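Local coordinates for iron-regulated outer membrane protein (Neisseria meningitidis, PDB 4B7O) that probably imports iron across the outer membrane as a TonB-dependent transporter, possibly taking up siderophores, at residues A[103-115]-A[129-141]. Sequence-based numbering, arbitrary orientation.
Sequences TSQFLTLRGMGQN and QILYHQGRFIVDP
The side-chain amide of Q114 lies against the backbone of G135 and R136. Its NE2 donates to R136 O at 3.3 Å, from above the carbonyl plane rather than along a lone pair. OE1 accepts from L107 N (3.2 Å) and, weakly, from R136 N, so that one carbonyl links the strand 107-109 to the segment 129-141. The stretched chain of Q114 (chi2 158°) carries the amide across to these groups. A direct backbone bond runs from G135 N to T103 O at 2.6 Å with an N-H...O angle of 161°, in the carbonyl plane. A water bridges the carbonyls of Q105 and R136.

The two backbones approach closely at G135, whose CA lies 3.2 Å from Q105 O in a CA-H...O contact with an angle of 164° at the hydrogen.

Among van der Waals contacts, the F106 ring has Y132 O at its edge, near the ring plane, and F106 CE1 lies 3.8 Å from Q134 C. T103 CG2 packs on F137 CA at 3.8 Å, while T103 OG1 bonds E283. The R136 and Q114 side chains run alongside one another with reversed headings, R136 CD 3.8 Å from Q114 CB; Q114 O sits 3.4 Å above one guanidinium face, Q129 CB over the opposite one, and R136 NH2 bonds D127 O. I138 CD1 reaches L107 CB and Q105 OE1, the NE2 of that amide bonding G100 O.

The contact joins the plug's short sheet (95-97, 107-109, 112-113) to the loop between strands 118-121 and 144-150, within the domain that fills the barrel in this family. I138 touches M85 of helix 85-88, and F137 meets D273 on barrel strand 264-276.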
loop_
_atom_site.group_PDB
_atom_site.type_symbol
_atom_site.label_atom_id
_atom_site.label_comp_id
_atom_site.label_asym_id
_atom_site.label_seq_id
_atom_site.Cartn_x
_atom_site.Cartn_y
_atom_site.Cartn_z
ATOM N N THR A 103 6.082 -9.608 -3.386
ATOM C CA THR A 103 6.804 -8.475 -2.848
ATOM C C THR A 103 7.947 -8.059 -3.759
ATOM O O THR A 103 8.728 -7.143 -3.431
ATOM C CB THR A 103 7.235 -8.730 -1.400
ATOM O OG1 THR A 103 7.785 -10.056 -1.282
ATOM C CG2 THR A 103 6.022 -8.648 -0.544
ATOM N N SER A 104 8.025 -8.716 -4.908
ATOM C CA SER A 104 8.724 -8.158 -6.076
ATOM C C SER A 104 8.244 -6.750 -6.414
ATOM O O SER A 104 9.035 -5.968 -6.939
ATOM C CB SER A 104 8.514 -9.014 -7.339
ATOM O OG SER A 104 9.395 -10.134 -7.343
ATOM N N GLN A 105 6.962 -6.464 -6.119
ATOM C CA GLN A 105 6.255 -5.202 -6.514
ATOM C C GLN A 105 6.459 -4.029 -5.558
ATOM O O GLN A 105 6.370 -4.164 -4.320
ATOM C CB GLN A 105 4.732 -5.420 -6.596
ATOM C CG GLN A 105 4.337 -6.349 -7.688
ATOM C CD GLN A 105 2.878 -6.721 -7.640
ATOM O OE1 GLN A 105 2.062 -6.023 -7.062
ATOM N NE2 GLN A 105 2.545 -7.824 -8.264
ATOM N N PHE A 106 6.693 -2.875 -6.163
ATOM C CA PHE A 106 6.764 -1.606 -5.471
ATOM C C PHE A 106 5.592 -0.800 -5.915
ATOM O O PHE A 106 5.253 -0.757 -7.106
ATOM C CB PHE A 106 7.999 -0.805 -5.918
ATOM C CG PHE A 106 9.291 -1.482 -5.638
ATOM C CD1 PHE A 106 9.890 -1.339 -4.397
ATOM C CD2 PHE A 106 9.918 -2.260 -6.621
ATOM C CE1 PHE A 106 11.105 -1.938 -4.113
ATOM C CE2 PHE A 106 11.121 -2.879 -6.348
ATOM C CZ PHE A 106 11.718 -2.716 -5.087
ATOM N N LEU A 107 5.040 -0.073 -4.983
ATOM C CA LEU A 107 3.871 0.706 -5.290
ATOM C C LEU A 107 4.157 2.231 -5.196
ATOM O O LEU A 107 4.873 2.659 -4.291
ATOM C CB LEU A 107 2.793 0.282 -4.323
ATOM C CG LEU A 107 1.578 1.182 -4.467
ATOM C CD1 LEU A 107 0.286 0.361 -4.343
ATOM C CD2 LEU A 107 1.631 2.357 -3.502
ATOM N N THR A 108 3.655 3.026 -6.158
ATOM C CA THR A 108 3.743 4.463 -6.016
ATOM C C THR A 108 2.403 5.129 -6.193
ATOM O O THR A 108 1.519 4.671 -6.921
ATOM C CB THR A 108 4.799 5.090 -6.941
ATOM O OG1 THR A 108 4.456 4.816 -8.293
ATOM C CG2 THR A 108 6.134 4.478 -6.657
ATOM N N LEU A 109 2.273 6.217 -5.499
ATOM C CA LEU A 109 1.064 6.966 -5.446
ATOM C C LEU A 109 1.529 8.372 -5.695
ATOM O O LEU A 109 2.366 8.883 -4.930
ATOM C CB LEU A 109 0.475 6.845 -4.060
ATOM C CG LEU A 109 -0.829 7.582 -3.789
ATOM C CD1 LEU A 109 -1.912 7.093 -4.769
ATOM C CD2 LEU A 109 -1.215 7.339 -2.330
ATOM N N ARG A 110 1.059 8.961 -6.806
ATOM C CA ARG A 110 1.568 10.260 -7.242
ATOM C C ARG A 110 3.068 10.283 -7.279
ATOM O O ARG A 110 3.679 11.284 -6.944
ATOM C CB ARG A 110 1.096 11.361 -6.294
ATOM C CG ARG A 110 -0.339 11.807 -6.527
ATOM C CD ARG A 110 -0.861 12.713 -5.406
ATOM N NE ARG A 110 -2.244 13.147 -5.727
ATOM C CZ ARG A 110 -2.985 13.948 -4.987
ATOM N NH1 ARG A 110 -2.507 14.422 -3.839
ATOM N NH2 ARG A 110 -4.221 14.255 -5.390
ATOM N N GLY A 111 3.661 9.173 -7.701
ATOM C CA GLY A 111 5.122 9.039 -7.755
ATOM C C GLY A 111 5.810 8.760 -6.425
ATOM O O GLY A 111 7.014 8.617 -6.390
ATOM N N MET A 112 5.082 8.717 -5.312
ATOM C CA MET A 112 5.762 8.537 -4.029
ATOM C C MET A 112 5.619 7.108 -3.670
ATOM O O MET A 112 4.556 6.511 -3.948
ATOM C CB MET A 112 5.172 9.412 -2.959
ATOM C CG MET A 112 5.227 10.885 -3.268
ATOM S SD MET A 112 6.925 11.500 -3.380
ATOM C CE MET A 112 7.457 11.383 -1.697
ATOM N N GLY A 113 6.692 6.525 -3.135
ATOM C CA GLY A 113 6.719 5.060 -2.926
ATOM C C GLY A 113 6.278 4.618 -1.523
ATOM O O GLY A 113 5.889 5.458 -0.678
ATOM N N GLN A 114 6.392 3.316 -1.235
ATOM C CA GLN A 114 5.885 2.798 0.060
ATOM C C GLN A 114 6.663 3.239 1.288
ATOM O O GLN A 114 6.222 3.027 2.413
ATOM C CB GLN A 114 5.783 1.305 0.056
ATOM C CG GLN A 114 4.607 0.824 -0.746
ATOM C CD GLN A 114 4.772 -0.615 -1.206
ATOM O OE1 GLN A 114 5.724 -0.961 -1.948
ATOM N NE2 GLN A 114 3.850 -1.469 -0.765
ATOM N N ASN A 115 7.819 3.848 1.089
ATOM C CA ASN A 115 8.432 4.535 2.188
ATOM C C ASN A 115 7.505 5.645 2.761
ATOM O O ASN A 115 7.600 5.982 3.928
ATOM C CB ASN A 115 9.789 5.079 1.774
ATOM C CG ASN A 115 10.359 6.047 2.788
ATOM O OD1 ASN A 115 10.886 5.644 3.821
ATOM N ND2 ASN A 115 10.248 7.330 2.502
ATOM N N GLN A 129 9.989 -2.172 7.042
ATOM C CA GLN A 129 10.062 -3.123 5.972
ATOM C C GLN A 129 11.027 -4.288 6.273
ATOM O O GLN A 129 11.867 -4.195 7.161
ATOM C CB GLN A 129 10.503 -2.388 4.737
ATOM C CG GLN A 129 11.960 -2.025 4.762
ATOM C CD GLN A 129 12.357 -1.320 3.514
ATOM O OE1 GLN A 129 11.806 -1.566 2.446
ATOM N NE2 GLN A 129 13.283 -0.402 3.639
ATOM N N ILE A 130 10.885 -5.369 5.512
ATOM C CA ILE A 130 11.866 -6.457 5.426
ATOM C C ILE A 130 13.236 -6.112 4.759
ATOM O O ILE A 130 14.252 -6.305 5.367
ATOM C CB ILE A 130 11.206 -7.704 4.789
ATOM C CG1 ILE A 130 10.063 -8.170 5.706
ATOM C CG2 ILE A 130 12.229 -8.834 4.604
ATOM C CD1 ILE A 130 9.104 -9.082 5.003
ATOM N N LEU A 131 13.283 -5.634 3.523
ATOM C CA LEU A 131 14.567 -5.305 2.871
ATOM C C LEU A 131 14.310 -4.462 1.654
ATOM O O LEU A 131 13.283 -4.600 0.997
ATOM C CB LEU A 131 15.337 -6.553 2.446
ATOM C CG LEU A 131 16.778 -6.574 1.861
ATOM C CD1 LEU A 131 17.817 -6.513 2.965
ATOM C CD2 LEU A 131 17.004 -7.828 1.018
ATOM N N TYR A 132 15.264 -3.610 1.312
ATOM C CA TYR A 132 14.956 -2.539 0.378
ATOM C C TYR A 132 14.870 -3.085 -1.038
ATOM O O TYR A 132 14.409 -2.381 -1.960
ATOM C CB TYR A 132 15.934 -1.326 0.520
ATOM C CG TYR A 132 17.326 -1.637 0.046
ATOM C CD1 TYR A 132 18.258 -2.306 0.888
ATOM C CD2 TYR A 132 17.710 -1.336 -1.262
ATOM C CE1 TYR A 132 19.532 -2.624 0.433
ATOM C CE2 TYR A 132 18.988 -1.642 -1.724
ATOM C CZ TYR A 132 19.890 -2.281 -0.879
ATOM O OH TYR A 132 21.126 -2.606 -1.381
ATOM N N HIS A 133 15.311 -4.338 -1.209
ATOM C CA HIS A 133 15.296 -5.029 -2.514
ATOM C C HIS A 133 13.967 -5.654 -2.840
ATOM O O HIS A 133 13.849 -6.431 -3.779
ATOM C CB HIS A 133 16.386 -6.099 -2.545
ATOM C CG HIS A 133 17.754 -5.553 -2.830
ATOM N ND1 HIS A 133 18.083 -5.041 -4.014
ATOM C CD2 HIS A 133 18.887 -5.447 -2.028
ATOM C CE1 HIS A 133 19.368 -4.612 -3.990
ATOM N NE2 HIS A 133 19.860 -4.861 -2.779
ATOM N N GLN A 134 12.958 -5.346 -2.049
ATOM C CA GLN A 134 11.626 -5.835 -2.266
ATOM C C GLN A 134 10.628 -4.813 -1.750
ATOM O O GLN A 134 10.974 -3.944 -0.919
ATOM C CB GLN A 134 11.454 -7.149 -1.541
ATOM C CG GLN A 134 11.423 -7.074 -0.029
ATOM C CD GLN A 134 11.507 -8.480 0.551
ATOM O OE1 GLN A 134 12.464 -9.210 0.279
ATOM N NE2 GLN A 134 10.497 -8.890 1.289
ATOM N N GLY A 135 9.395 -4.908 -2.246
ATOM C CA GLY A 135 8.376 -3.928 -1.878
ATOM C C GLY A 135 7.753 -4.353 -0.552
ATOM O O GLY A 135 7.864 -5.509 -0.146
ATOM N N ARG A 136 7.077 -3.430 0.117
ATOM C CA ARG A 136 6.394 -3.792 1.328
ATOM C C ARG A 136 5.157 -4.678 0.990
ATOM O O ARG A 136 4.585 -4.583 -0.092
ATOM C CB ARG A 136 6.030 -2.527 2.078
ATOM C CG ARG A 136 7.287 -1.805 2.602
ATOM C CD ARG A 136 6.871 -0.465 3.210
ATOM N NE ARG A 136 7.813 0.111 4.170
ATOM C CZ ARG A 136 8.947 0.730 3.852
ATOM N NH1 ARG A 136 9.348 0.874 2.581
ATOM N NH2 ARG A 136 9.689 1.229 4.834
ATOM N N PHE A 137 4.781 -5.553 1.900
ATOM C CA PHE A 137 3.717 -6.554 1.654
ATOM C C PHE A 137 2.402 -5.889 1.212
ATOM O O PHE A 137 1.896 -4.983 1.910
ATOM C CB PHE A 137 3.462 -7.379 2.937
ATOM C CG PHE A 137 2.718 -8.664 2.688
ATOM C CD1 PHE A 137 1.298 -8.689 2.584
ATOM C CD2 PHE A 137 3.420 -9.869 2.538
ATOM C CE1 PHE A 137 0.617 -9.887 2.312
ATOM C CE2 PHE A 137 2.741 -11.056 2.273
ATOM C CZ PHE A 137 1.343 -11.073 2.164
ATOM N N ILE A 138 1.837 -6.345 0.088
ATOM C CA ILE A 138 0.567 -5.834 -0.361
ATOM C C ILE A 138 -0.545 -6.852 -0.197
ATOM O O ILE A 138 -0.455 -7.949 -0.720
ATOM C CB ILE A 138 0.592 -5.432 -1.840
ATOM C CG1 ILE A 138 1.641 -4.348 -2.078
ATOM C CG2 ILE A 138 -0.781 -4.896 -2.179
ATOM C CD1 ILE A 138 1.973 -4.039 -3.536
ATOM N N VAL A 139 -1.627 -6.469 0.471
ATOM C CA VAL A 139 -2.704 -7.418 0.869
ATOM C C VAL A 139 -3.446 -8.076 -0.310
ATOM O O VAL A 139 -3.473 -7.560 -1.420
ATOM C CB VAL A 139 -3.749 -6.718 1.760
ATOM C CG1 VAL A 139 -4.597 -5.784 0.904
ATOM C CG2 VAL A 139 -4.620 -7.733 2.480
ATOM N N ASP A 140 -4.052 -9.217 -0.058
ATOM C CA ASP A 140 -4.614 -9.988 -1.128
ATOM C C ASP A 140 -6.104 -9.622 -1.194
ATOM O O ASP A 140 -6.826 -9.750 -0.224
ATOM C CB ASP A 140 -4.363 -11.461 -0.815
ATOM C CG ASP A 140 -5.243 -12.392 -1.617
ATOM O OD1 ASP A 140 -5.587 -12.043 -2.765
ATOM O OD2 ASP A 140 -5.638 -13.466 -1.080
ATOM N N PRO A 141 -6.566 -9.154 -2.341
ATOM C CA PRO A 141 -7.951 -8.707 -2.545
ATOM C C PRO A 141 -9.000 -9.713 -2.212
ATOM O O PRO A 141 -10.159 -9.360 -1.978
ATOM C CB PRO A 141 -8.019 -8.408 -4.057
ATOM C CG PRO A 141 -6.796 -9.065 -4.652
ATOM C CD PRO A 141 -5.748 -8.976 -3.554
HETATM O O HOH W 1 4.851 -5.893 -2.571
#